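Local coordinates for jacalin-type lectin domain-containing protein (PDB 7KMU) that probably binds mannose-type sugars as a jacalin-related lectin, the banana lectin noted for antiviral and mitogenic activity, at residues Val29-Ile37 against Thr100-Glu108. Numbering follows the deposited sequence.
Sequences VKINAGDII and TFGPFGAYE
Asp35 O receives two backbone N-H groups from the facing loop: Ala106 N at 2.8 Å, from well above the carbonyl plane, and Tyr107 N at 3.0 Å, almost in line with the C=O. This forked acceptor ties the turn after strand 29-33 to the loop after strand 100-104. Gly105 suits the approach: at its backbone angles a side chain would be jammed against Phe104 O, and its bare CA sits 3.5 Å from Gly34 O in a CA-H...O contact. Beyond the fork, Asp35 and Tyr107 run side by side, Asp35 CB 3.7 Å from Tyr107 CE1, and one water joins Asp35 OD2 to Tyr107 OH. Tyr83 OH hydrogen-bonds Asp35 OD2, and the Tyr83 ring meets that of Tyr107 edge-to-face. Along the strands the contact turns apolar. The anti chi1 of Phe101 (-180°) swings its ring toward 29-33, CE2 meeting Ile31 CD1 at 3.7 Å. Ile31 CG2 meets Phe104 CD2, and small Ala33 brings its CB within 3.8 Å of Phe104 CB. Phe104 CE2 lies over the Phe101 ring centre; His63 stacks on Phe104. The axes of 29-33 and 100-104 run nearly parallel (17°), 8.7 Å apart at their closest, in separate sheets of the jacalin-type beta-prism; 61-66 pairs antiparallel with strand 25-33, and 86-96 with 100-104.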
loop_
_atom_site.group_PDB
_atom_site.type_symbol
_atom_site.label_atom_id
_atom_site.label_comp_id
_atom_site.label_asym_id
_atom_site.label_seq_id
_atom_site.Cartn_x
_atom_site.Cartn_y
_atom_site.Cartn_z
ATOM N N VAL B 29 -20.725 -0.271 -1.470
ATOM C CA VAL B 29 -20.017 -0.684 -0.265
ATOM C C VAL B 29 -20.789 -0.125 0.927
ATOM O O VAL B 29 -21.162 1.047 0.914
ATOM C CB VAL B 29 -18.526 -0.207 -0.240
ATOM C CG1 VAL B 29 -17.869 -0.480 1.122
ATOM C CG2 VAL B 29 -17.709 -0.874 -1.347
ATOM N N LYS B 30 -20.963 -0.942 1.977
ATOM C CA LYS B 30 -21.562 -0.496 3.226
ATOM C C LYS B 30 -20.563 -0.782 4.332
ATOM O O LYS B 30 -20.076 -1.906 4.447
ATOM C CB LYS B 30 -22.883 -1.220 3.492
ATOM C CG LYS B 30 -23.583 -0.768 4.785
ATOM C CD LYS B 30 -24.915 -1.519 5.002
ATOM C CE LYS B 30 -24.745 -2.879 5.637
ATOM N NZ LYS B 30 -26.054 -3.560 5.822
ATOM N N ILE B 31 -20.238 0.243 5.141
ATOM C CA ILE B 31 -19.340 0.064 6.275
ATOM C C ILE B 31 -20.135 0.316 7.536
ATOM O O ILE B 31 -20.840 1.320 7.606
ATOM C CB ILE B 31 -18.099 1.015 6.198
ATOM C CG1 ILE B 31 -17.154 0.582 5.047
ATOM C CG2 ILE B 31 -17.344 1.111 7.552
ATOM C CD1 ILE B 31 -15.993 1.593 4.701
ATOM N N ASN B 32 -20.037 -0.584 8.521
ATOM C CA ASN B 32 -20.648 -0.397 9.838
ATOM C C ASN B 32 -19.531 -0.050 10.789
ATOM O O ASN B 32 -18.502 -0.748 10.838
ATOM C CB ASN B 32 -21.385 -1.632 10.322
ATOM C CG ASN B 32 -22.751 -1.765 9.711
ATOM O OD1 ASN B 32 -22.899 -2.019 8.513
ATOM N ND2 ASN B 32 -23.793 -1.576 10.517
ATOM N N ALA B 33 -19.718 1.042 11.538
ATOM C CA ALA B 33 -18.672 1.502 12.446
ATOM C C ALA B 33 -19.245 2.234 13.636
ATOM O O ALA B 33 -20.312 2.840 13.533
ATOM C CB ALA B 33 -17.734 2.439 11.696
ATOM N N GLY B 34 -18.509 2.185 14.729
ATOM C CA GLY B 34 -18.796 2.917 15.962
ATOM C C GLY B 34 -17.462 3.420 16.456
ATOM O O GLY B 34 -16.818 4.237 15.783
ATOM N N ASP B 35 -16.970 2.851 17.558
ATOM C CA ASP B 35 -15.612 3.138 18.025
ATOM C C ASP B 35 -14.623 2.627 16.953
ATOM O O ASP B 35 -13.579 3.231 16.730
ATOM C CB ASP B 35 -15.299 2.355 19.313
ATOM C CG ASP B 35 -15.958 2.837 20.592
ATOM O OD1 ASP B 35 -16.394 4.004 20.634
ATOM O OD2 ASP B 35 -16.017 2.045 21.560
ATOM N N ILE B 36 -14.933 1.458 16.350
ATOM C CA ILE B 36 -14.042 0.797 15.400
ATOM C C ILE B 36 -14.818 0.337 14.157
ATOM O O ILE B 36 -16.003 0.669 14.027
ATOM C CB ILE B 36 -13.277 -0.375 16.121
ATOM C CG1 ILE B 36 -14.240 -1.329 16.882
ATOM C CG2 ILE B 36 -12.245 0.183 17.114
ATOM C CD1 ILE B 36 -15.116 -2.273 15.989
ATOM N N ILE B 37 -14.165 -0.423 13.245
ATOM C CA ILE B 37 -14.834 -0.936 12.050
ATOM C C ILE B 37 -15.430 -2.313 12.347
ATOM O O ILE B 37 -14.699 -3.297 12.481
ATOM C CB ILE B 37 -13.881 -0.959 10.827
ATOM C CG1 ILE B 37 -13.245 0.433 10.577
ATOM C CG2 ILE B 37 -14.632 -1.459 9.594
ATOM C CD1 ILE B 37 -14.292 1.629 10.385
ATOM N N THR B 100 -15.268 11.157 -1.340
ATOM C CA THR B 100 -14.614 10.538 -0.188
ATOM C C THR B 100 -15.698 9.867 0.644
ATOM O O THR B 100 -16.678 10.514 1.016
ATOM C CB THR B 100 -13.826 11.555 0.640
ATOM O OG1 THR B 100 -12.819 12.130 -0.199
ATOM C CG2 THR B 100 -13.174 10.916 1.870
ATOM N N PHE B 101 -15.534 8.573 0.913
ATOM C CA PHE B 101 -16.448 7.762 1.714
ATOM C C PHE B 101 -15.767 7.517 3.050
ATOM O O PHE B 101 -14.833 6.712 3.170
ATOM C CB PHE B 101 -16.786 6.449 0.970
ATOM C CG PHE B 101 -17.728 5.497 1.672
ATOM C CD1 PHE B 101 -18.985 5.919 2.097
ATOM C CD2 PHE B 101 -17.398 4.154 1.820
ATOM C CE1 PHE B 101 -19.877 5.028 2.702
ATOM C CE2 PHE B 101 -18.299 3.254 2.408
ATOM C CZ PHE B 101 -19.524 3.703 2.868
ATOM N N GLY B 102 -16.190 8.273 4.042
ATOM C CA GLY B 102 -15.582 8.239 5.354
ATOM C C GLY B 102 -14.882 9.544 5.687
ATOM O O GLY B 102 -15.103 10.558 5.019
ATOM N N PRO B 103 -14.047 9.562 6.732
ATOM C CA PRO B 103 -13.644 8.427 7.578
ATOM C C PRO B 103 -14.734 7.919 8.503
ATOM O O PRO B 103 -15.585 8.684 8.966
ATOM C CB PRO B 103 -12.465 8.995 8.390
ATOM C CG PRO B 103 -12.771 10.476 8.476
ATOM C CD PRO B 103 -13.360 10.811 7.135
ATOM N N PHE B 104 -14.705 6.613 8.763
ATOM C CA PHE B 104 -15.591 5.957 9.718
ATOM C C PHE B 104 -14.740 5.361 10.816
ATOM O O PHE B 104 -13.591 4.976 10.567
ATOM C CB PHE B 104 -16.451 4.882 9.050
ATOM C CG PHE B 104 -17.238 5.438 7.897
ATOM C CD1 PHE B 104 -18.168 6.460 8.096
ATOM C CD2 PHE B 104 -17.017 4.985 6.605
ATOM C CE1 PHE B 104 -18.859 7.009 7.022
ATOM C CE2 PHE B 104 -17.740 5.512 5.532
ATOM C CZ PHE B 104 -18.649 6.527 5.748
ATOM N N GLY B 105 -15.294 5.290 12.021
ATOM C CA GLY B 105 -14.565 4.776 13.170
ATOM C C GLY B 105 -13.981 5.916 13.976
ATOM O O GLY B 105 -13.847 7.032 13.468
ATOM N N ALA B 106 -13.644 5.654 15.241
ATOM C CA ALA B 106 -13.140 6.704 16.131
ATOM C C ALA B 106 -11.731 6.471 16.671
ATOM O O ALA B 106 -11.069 7.431 17.074
ATOM C CB ALA B 106 -14.110 6.899 17.287
ATOM N N TYR B 107 -11.269 5.216 16.705
ATOM C CA TYR B 107 -9.956 4.882 17.248
ATOM C C TYR B 107 -8.816 5.091 16.267
ATOM O O TYR B 107 -8.955 4.800 15.079
ATOM C CB TYR B 107 -9.936 3.418 17.724
ATOM C CG TYR B 107 -10.387 3.192 19.153
ATOM C CD1 TYR B 107 -11.641 3.617 19.586
ATOM C CD2 TYR B 107 -9.610 2.450 20.036
ATOM C CE1 TYR B 107 -12.084 3.364 20.883
ATOM C CE2 TYR B 107 -10.038 2.196 21.339
ATOM C CZ TYR B 107 -11.275 2.656 21.757
ATOM O OH TYR B 107 -11.703 2.408 23.039
ATOM N N GLU B 108 -7.663 5.553 16.781
ATOM C CA GLU B 108 -6.456 5.711 15.980
ATOM C C GLU B 108 -5.325 4.852 16.562
ATOM O O GLU B 108 -5.422 4.362 17.699
ATOM C CB GLU B 108 -6.050 7.191 15.825
ATOM C CG GLU B 108 -7.019 7.967 14.943
ATOM C CD GLU B 108 -6.590 9.339 14.453
ATOM O OE1 GLU B 108 -5.481 9.792 14.815
ATOM O OE2 GLU B 108 -7.364 9.956 13.688
HETATM O O HOH W 1 -14.334 2.799 23.566
#